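Local coordinates for putative transcriptional regulator (Clostridium difficile, PDB 3QI7), which is of unknown function but has a periplasmic-binding-protein-like fold, consistent with binding a small ligand such as a sugar, and is probably a lipoprotein, at residues S23-K26 against V27-N30; R143-V146 against L147-S151; N198-T201 against E202-N206. All coordinates share one frame; numbering follows the deposited sequence.

Interaction 1 of 3, residues S23-K26 against V27-N30; sequences SENK and VQYN
Asn-25 and Gln-28 meet through their side-chain amides, which stack with their planes only 8° apart. The face-on approach brings Asn-25 CG to 3.5 Å from Gln-28 NE2. The two amide nitrogens lie near each other, but both are donors, so this is packing of flat groups and not a polar pairing. Gln-28 reaches back because its chain is bent at chi2 (96°). The bend folds its amide over the start of the helix and sets Gln-28 OE1 3.3 Å from Asn-25 CB.

Two backbone hydrogen bonds carry the polar part. Tyr-29 N donates to Asn-25 O at 3.0 Å, and Asn-30 N donates to Lys-26 O at 2.9 Å. These are the first i to i+4 bonds of the helix.

The remaining contacts are van der Waals. The extended Lys-26 chain passes the Asn-30 amide, with Lys-26 CG 3.7 Å and Lys-26 CE 3.9 Å from Asn-30 ND2. Tyr-29 CB touches Asn-25 O at 3.3 Å. Its ring meets the ring of His-61, with the planes at about 55°. Val-27 and Gln-28 touch Asp-307 of helix 306-324.

Asn-25 stands at the N-cap of helix 26-42, yet its side chain makes no capping bond. Its amide lies in the stack with Gln-28. The arrangement is a helix N-terminus after strand 13-19, which runs parallel to its neighbours 57-63 and 88-94 in the larger mixed sheet, as in the beta-alpha units of periplasmic-binding-protein-like folds.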
loop_
_atom_site.group_PDB
_atom_site.type_symbol
_atom_site.label_atom_id
_atom_site.label_comp_id
_atom_site.label_asym_id
_atom_site.label_seq_id
_atom_site.Cartn_x
_atom_site.Cartn_y
_atom_site.Cartn_z
ATOM N N SER A 23 -2.127 15.456 -7.880
ATOM C CA SER A 23 -2.193 16.342 -6.703
ATOM C C SER A 23 -2.650 15.647 -5.415
ATOM O O SER A 23 -2.397 16.158 -4.328
ATOM C CB SER A 23 -3.121 17.532 -6.985
ATOM O OG SER A 23 -4.471 17.106 -7.245
ATOM N N GLU A 24 -3.341 14.515 -5.548
ATOM C CA GLU A 24 -3.938 13.800 -4.423
ATOM C C GLU A 24 -3.192 12.489 -4.093
ATOM O O GLU A 24 -2.890 12.235 -2.928
ATOM C CB GLU A 24 -5.411 13.509 -4.720
ATOM C CG GLU A 24 -6.287 14.744 -4.903
ATOM C CD GLU A 24 -7.760 14.415 -5.039
ATOM O OE1 GLU A 24 -8.091 13.242 -5.307
ATOM O OE2 GLU A 24 -8.604 15.345 -4.889
ATOM N N ASN A 25 -2.896 11.667 -5.118
ATOM C CA ASN A 25 -2.223 10.360 -4.955
ATOM C C ASN A 25 -1.020 10.248 -5.902
ATOM O O ASN A 25 -1.098 9.623 -6.944
ATOM C CB ASN A 25 -3.203 9.201 -5.219
ATOM C CG ASN A 25 -4.248 9.034 -4.117
ATOM O OD1 ASN A 25 -4.172 9.669 -3.052
ATOM N ND2 ASN A 25 -5.256 8.212 -4.383
ATOM N N LYS A 26 0.091 10.880 -5.534
ATOM C CA LYS A 26 1.235 10.995 -6.424
ATOM C C LYS A 26 1.836 9.645 -6.768
ATOM O O LYS A 26 2.186 9.365 -7.930
ATOM C CB LYS A 26 2.298 11.898 -5.791
ATOM C CG LYS A 26 3.530 12.070 -6.629
ATOM C CD LYS A 26 4.463 13.123 -5.988
ATOM C CE LYS A 26 5.651 13.425 -6.892
ATOM N NZ LYS A 26 6.646 14.405 -6.281
ATOM N N VAL A 27 1.947 8.781 -5.760
ATOM C CA VAL A 27 2.580 7.478 -5.963
ATOM C C VAL A 27 1.775 6.608 -6.950
ATOM O O VAL A 27 2.335 6.054 -7.892
ATOM C CB VAL A 27 2.834 6.729 -4.598
ATOM C CG1 VAL A 27 3.156 5.236 -4.846
ATOM C CG2 VAL A 27 4.007 7.396 -3.844
ATOM N N GLN A 28 0.470 6.489 -6.727
ATOM C CA GLN A 28 -0.391 5.725 -7.615
ATOM C C GLN A 28 -0.353 6.288 -9.039
ATOM O O GLN A 28 -0.262 5.529 -10.029
ATOM C CB GLN A 28 -1.845 5.723 -7.099
ATOM C CG GLN A 28 -2.036 5.005 -5.773
ATOM C CD GLN A 28 -2.006 5.946 -4.563
ATOM O OE1 GLN A 28 -1.098 6.835 -4.379
ATOM N NE2 GLN A 28 -3.007 5.787 -3.736
ATOM N N TYR A 29 -0.416 7.623 -9.138
ATOM C CA TYR A 29 -0.493 8.296 -10.442
ATOM C C TYR A 29 0.777 8.040 -11.258
ATOM O O TYR A 29 0.730 7.603 -12.445
ATOM C CB TYR A 29 -0.735 9.787 -10.248
ATOM C CG TYR A 29 -0.977 10.534 -11.541
ATOM C CD1 TYR A 29 0.083 10.865 -12.397
ATOM C CD2 TYR A 29 -2.261 10.907 -11.910
ATOM C CE1 TYR A 29 -0.138 11.515 -13.582
ATOM C CE2 TYR A 29 -2.479 11.591 -13.083
ATOM C CZ TYR A 29 -1.413 11.896 -13.915
ATOM O OH TYR A 29 -1.654 12.576 -15.098
ATOM N N ASN A 30 1.914 8.290 -10.616
ATOM C CA ASN A 30 3.193 8.116 -11.275
ATOM C C ASN A 30 3.569 6.657 -11.555
ATOM O O ASN A 30 4.234 6.409 -12.561
ATOM C CB ASN A 30 4.302 8.851 -10.527
ATOM C CG ASN A 30 4.247 10.368 -10.719
ATOM O OD1 ASN A 30 3.557 10.877 -11.597
ATOM N ND2 ASN A 30 5.016 11.099 -9.908
#

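Interaction 2 of 3, residues R143-V146 against L147-S151; sequences RGKV and LAERS
Val-146 lays its CG1 methyl over one face of the Arg-150 guanidinium, 3.2 Å from Arg-150 NE. The methyl sits toward the rim of the group. The two side chains run side by side and point the same way, one helical turn apart. Arg-150 is extended from CG to NE, which carries its flat end along the valine. Its NH1 donates to Leu-366 O, so the guanidinium is anchored beyond the helix.

Lys-145 and Glu-149 form an i to i+4 salt bridge, with Lys-145 NZ 2.8 Å from Glu-149 OE2. The lysine is straight up to CE and then turns at chi4 (-71°), which swings NZ toward the carboxylate. NZ meets OE2 on the syn side, 25° out of the carboxylate plane.

Regular i to i+4 backbone bonds run beneath, among them Arg-150 N to Val-146 O at 2.8 Å. Leu-147 O takes two bonds from Ser-151. Ser-151 N donates to Leu-147 O at 3.0 Å and Ser-151 OG to the same Leu-147 O at 2.8 Å, from opposite faces of its plane.

Arg-143 turns its charge to Glu-253 in a salt bridge. Helix 140-153 packs on several elements. Lys-145, Leu-147 and Ala-148 touch helix 171-186, Leu-147 and Ser-151 touch strand 228-231, and Val-146 and Arg-150 lie on strand 361-370.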
loop_
_atom_site.group_PDB
_atom_site.type_symbol
_atom_site.label_atom_id
_atom_site.label_comp_id
_atom_site.label_asym_id
_atom_site.label_seq_id
_atom_site.Cartn_x
_atom_site.Cartn_y
_atom_site.Cartn_z
ATOM N N ARG A 143 -2.045 -7.036 9.169
ATOM C CA ARG A 143 -0.942 -6.046 9.309
ATOM C C ARG A 143 -0.481 -5.924 10.755
ATOM O O ARG A 143 0.731 -5.893 11.032
ATOM C CB ARG A 143 -1.365 -4.684 8.753
ATOM C CG ARG A 143 -0.439 -3.513 9.086
ATOM C CD ARG A 143 0.719 -3.435 8.101
ATOM N NE ARG A 143 1.768 -2.528 8.585
ATOM C CZ ARG A 143 1.694 -1.203 8.589
ATOM N NH1 ARG A 143 0.621 -0.583 8.112
ATOM N NH2 ARG A 143 2.720 -0.478 9.056
ATOM N N GLY A 144 -1.438 -5.827 11.674
ATOM C CA GLY A 144 -1.121 -5.720 13.105
ATOM C C GLY A 144 -0.310 -6.898 13.617
ATOM O O GLY A 144 0.683 -6.722 14.330
ATOM N N LYS A 145 -0.762 -8.093 13.276
ATOM C CA LYS A 145 -0.134 -9.316 13.707
ATOM C C LYS A 145 1.313 -9.334 13.232
ATOM O O LYS A 145 2.225 -9.595 14.011
ATOM C CB LYS A 145 -0.900 -10.512 13.155
ATOM C CG LYS A 145 -0.331 -11.911 13.500
ATOM C CD LYS A 145 -1.246 -13.062 12.933
ATOM C CE LYS A 145 -0.694 -14.449 13.264
ATOM N NZ LYS A 145 0.510 -14.721 12.466
ATOM N N VAL A 146 1.524 -9.001 11.958
ATOM C CA VAL A 146 2.845 -9.128 11.337
ATOM C C VAL A 146 3.792 -8.050 11.859
ATOM O O VAL A 146 4.973 -8.301 12.101
ATOM C CB VAL A 146 2.747 -9.108 9.778
ATOM C CG1 VAL A 146 4.148 -9.012 9.124
ATOM C CG2 VAL A 146 1.929 -10.357 9.233
ATOM N N LEU A 147 3.266 -6.863 12.081
ATOM C CA LEU A 147 4.073 -5.758 12.663
ATOM C C LEU A 147 4.542 -6.111 14.100
ATOM O O LEU A 147 5.683 -5.838 14.489
ATOM C CB LEU A 147 3.275 -4.472 12.640
ATOM C CG LEU A 147 3.843 -3.247 13.365
ATOM C CD1 LEU A 147 5.227 -2.845 12.826
ATOM C CD2 LEU A 147 2.812 -2.092 13.244
ATOM N N ALA A 148 3.662 -6.704 14.896
ATOM C CA ALA A 148 4.032 -7.177 16.251
ATOM C C ALA A 148 5.134 -8.239 16.166
ATOM O O ALA A 148 6.147 -8.177 16.890
ATOM C CB ALA A 148 2.777 -7.739 16.967
ATOM N N GLU A 149 4.965 -9.208 15.275
ATOM C CA GLU A 149 5.964 -10.287 15.118
ATOM C C GLU A 149 7.311 -9.740 14.642
ATOM O O GLU A 149 8.356 -10.055 15.233
ATOM C CB GLU A 149 5.451 -11.369 14.177
ATOM C CG GLU A 149 4.233 -12.094 14.733
ATOM C CD GLU A 149 3.669 -13.101 13.753
ATOM O OE1 GLU A 149 4.242 -13.223 12.668
ATOM O OE2 GLU A 149 2.646 -13.762 14.073
ATOM N N ARG A 150 7.283 -8.871 13.632
ATOM C CA ARG A 150 8.528 -8.339 13.061
ATOM C C ARG A 150 9.262 -7.463 14.060
ATOM O O ARG A 150 10.507 -7.470 14.095
ATOM C CB ARG A 150 8.277 -7.613 11.714
ATOM C CG ARG A 150 8.000 -8.592 10.569
ATOM C CD ARG A 150 7.660 -7.942 9.186
ATOM N NE ARG A 150 7.249 -8.994 8.250
ATOM C CZ ARG A 150 6.842 -8.819 7.001
ATOM N NH1 ARG A 150 6.830 -7.613 6.429
ATOM N NH2 ARG A 150 6.457 -9.874 6.308
ATOM N N SER A 151 8.507 -6.719 14.881
ATOM C CA SER A 151 9.055 -6.017 16.042
ATOM C C SER A 151 9.802 -6.958 17.029
ATOM O O SER A 151 10.961 -6.681 17.432
ATOM C CB SER A 151 7.914 -5.267 16.795
ATOM O OG SER A 151 7.366 -4.242 15.979
#

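Interaction 3 of 3, residues N198-T201 against E202-N206; sequences NINT and EEDKN
The backbone turns from the 198-201 loop into helix 203-223, and this brings Ile-199 CA and Asp-204 CA to 5.1 Å apart. Asp-204 reaches back from the first turn to hold the loop. Asp-204 OD2 accepts from two successive backbone N-H groups: Asn-200 N at 2.8 Å, and Thr-201 N at 2.9 Å. The Asn-200 bond arrives on the anti side of OD2, while the Thr-201 bond comes from above the carboxylate plane.

Thr-201 supplies the other half of the cap. Thr-201 OG1 sits between the backbone N and the carbonyl carbon (chi1 72°) and accepts a weak bond from Glu-203 N at 3.3 Å. Thr-201 and Asp-204 form a capping box, in which Thr-201 N donates to Asp-204 OD2 and the weak return bond to Thr-201 OG1 comes from Glu-203 N. Asp-204 N also donates to Thr-201 O at 3.1 Å, from well above the carbonyl plane. The negative carboxylate at the helix start would be favoured by the helix dipole.

Lys-205 crosses Ile-199 at about a right angle, with Ile-199 CG2 4.1 Å from Lys-205 NZ. Lys-205 NZ also forms a salt bridge with Glu-202 OE1 at 3.2 Å.

The capped turn joins strand 191-196, an outer strand of the three-stranded parallel sheet, to helix 203-223. Asn-198 OD1 accepts from Asp-166 N in the loop after strand 159-164, and Lys-205 and Asn-206 touch Tyr-235 of helix 234-247.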
loop_
_atom_site.group_PDB
_atom_site.type_symbol
_atom_site.label_atom_id
_atom_site.label_comp_id
_atom_site.label_asym_id
_atom_site.label_seq_id
_atom_site.Cartn_x
_atom_site.Cartn_y
_atom_site.Cartn_z
ATOM N N ASN A 198 -5.367 15.170 19.806
ATOM C CA ASN A 198 -6.137 15.299 18.585
ATOM C C ASN A 198 -5.634 16.457 17.755
ATOM O O ASN A 198 -5.318 17.516 18.288
ATOM C CB ASN A 198 -7.625 15.535 18.886
ATOM C CG ASN A 198 -8.330 14.287 19.335
ATOM O OD1 ASN A 198 -7.968 13.182 18.966
ATOM N ND2 ASN A 198 -9.371 14.463 20.112
ATOM N N ILE A 199 -5.553 16.251 16.448
ATOM C CA ILE A 199 -5.108 17.295 15.544
ATOM C C ILE A 199 -6.354 17.921 14.939
ATOM O O ILE A 199 -6.978 17.339 14.054
ATOM C CB ILE A 199 -4.178 16.746 14.473
ATOM C CG1 ILE A 199 -2.947 16.115 15.154
ATOM C CG2 ILE A 199 -3.770 17.865 13.485
ATOM C CD1 ILE A 199 -1.886 15.545 14.206
ATOM N N ASN A 200 -6.757 19.073 15.461
ATOM C CA ASN A 200 -7.925 19.773 14.923
ATOM C C ASN A 200 -7.552 20.958 14.035
ATOM O O ASN A 200 -8.298 21.314 13.126
ATOM C CB ASN A 200 -8.844 20.202 16.063
ATOM C CG ASN A 200 -9.465 19.008 16.779
ATOM O OD1 ASN A 200 -9.395 18.893 18.007
ATOM N ND2 ASN A 200 -10.052 18.092 16.003
ATOM N N THR A 201 -6.406 21.570 14.324
ATOM C CA THR A 201 -5.855 22.656 13.519
ATOM C C THR A 201 -4.362 22.388 13.313
ATOM O O THR A 201 -3.801 21.458 13.911
ATOM C CB THR A 201 -6.035 24.017 14.223
ATOM O OG1 THR A 201 -5.141 24.097 15.341
ATOM C CG2 THR A 201 -7.494 24.225 14.699
ATOM N N GLU A 202 -3.716 23.204 12.480
ATOM C CA GLU A 202 -2.272 23.065 12.234
ATOM C C GLU A 202 -1.460 23.343 13.512
ATOM O O GLU A 202 -0.396 22.774 13.714
ATOM C CB GLU A 202 -1.841 24.013 11.116
ATOM C CG GLU A 202 -0.410 23.840 10.597
ATOM C CD GLU A 202 -0.261 22.684 9.624
ATOM O OE1 GLU A 202 -1.262 22.000 9.325
ATOM O OE2 GLU A 202 0.870 22.463 9.159
ATOM N N GLU A 203 -1.967 24.219 14.370
ATOM C CA GLU A 203 -1.311 24.514 15.644
ATOM C C GLU A 203 -1.095 23.232 16.476
ATOM O O GLU A 203 -0.124 23.131 17.214
ATOM C CB GLU A 203 -2.144 25.495 16.468
ATOM C CG GLU A 203 -1.427 26.003 17.731
ATOM C CD GLU A 203 -2.271 26.925 18.610
ATOM O OE1 GLU A 203 -3.430 27.239 18.272
ATOM O OE2 GLU A 203 -1.757 27.340 19.662
ATOM N N ASP A 204 -2.020 22.280 16.356
ATOM C CA ASP A 204 -1.963 21.049 17.130
ATOM C C ASP A 204 -0.813 20.138 16.735
ATOM O O ASP A 204 -0.367 19.332 17.543
ATOM C CB ASP A 204 -3.292 20.298 17.016
ATOM C CG ASP A 204 -4.442 21.055 17.643
ATOM O OD1 ASP A 204 -4.220 21.700 18.694
ATOM O OD2 ASP A 204 -5.556 21.013 17.081
ATOM N N LYS A 205 -0.335 20.266 15.494
ATOM C CA LYS A 205 0.775 19.460 15.013
ATOM C C LYS A 205 2.039 19.644 15.847
ATOM O O LYS A 205 2.646 18.654 16.266
ATOM C CB LYS A 205 1.082 19.770 13.536
ATOM C CG LYS A 205 0.043 19.224 12.576
ATOM C CD LYS A 205 0.619 19.041 11.165
ATOM C CE LYS A 205 -0.318 18.228 10.278
ATOM N NZ LYS A 205 -1.639 18.914 10.128
ATOM N N ASN A 206 2.460 20.894 16.089
ATOM C CA ASN A 206 3.631 21.102 16.939
ATOM C C ASN A 206 3.411 20.604 18.386
ATOM O O ASN A 206 4.368 20.212 19.055
ATOM C CB ASN A 206 4.100 22.572 16.949
ATOM C CG ASN A 206 5.024 22.920 15.766
ATOM O OD1 ASN A 206 5.755 22.065 15.211
ATOM N ND2 ASN A 206 5.014 24.198 15.395
#

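From the N terminus the three contacts follow one another in series, each within one continuous run of chain, so none nests in or crosses another. Interaction 1 turns the loop after strand 13-19 into helix 26-42, beside the larger mixed sheet. Interaction 2 closes no loop. It lies within helix 140-153, which bridges strand 361-370 of that sheet and strand 228-231 of the smaller parallel one. Interaction 3 closes the turn from strand 191-196 into helix 203-223, on the smaller sheet. The contacts do not touch. The centres of interactions 1 and 2 are about 27 Å apart, on opposite sides of the chain's centre.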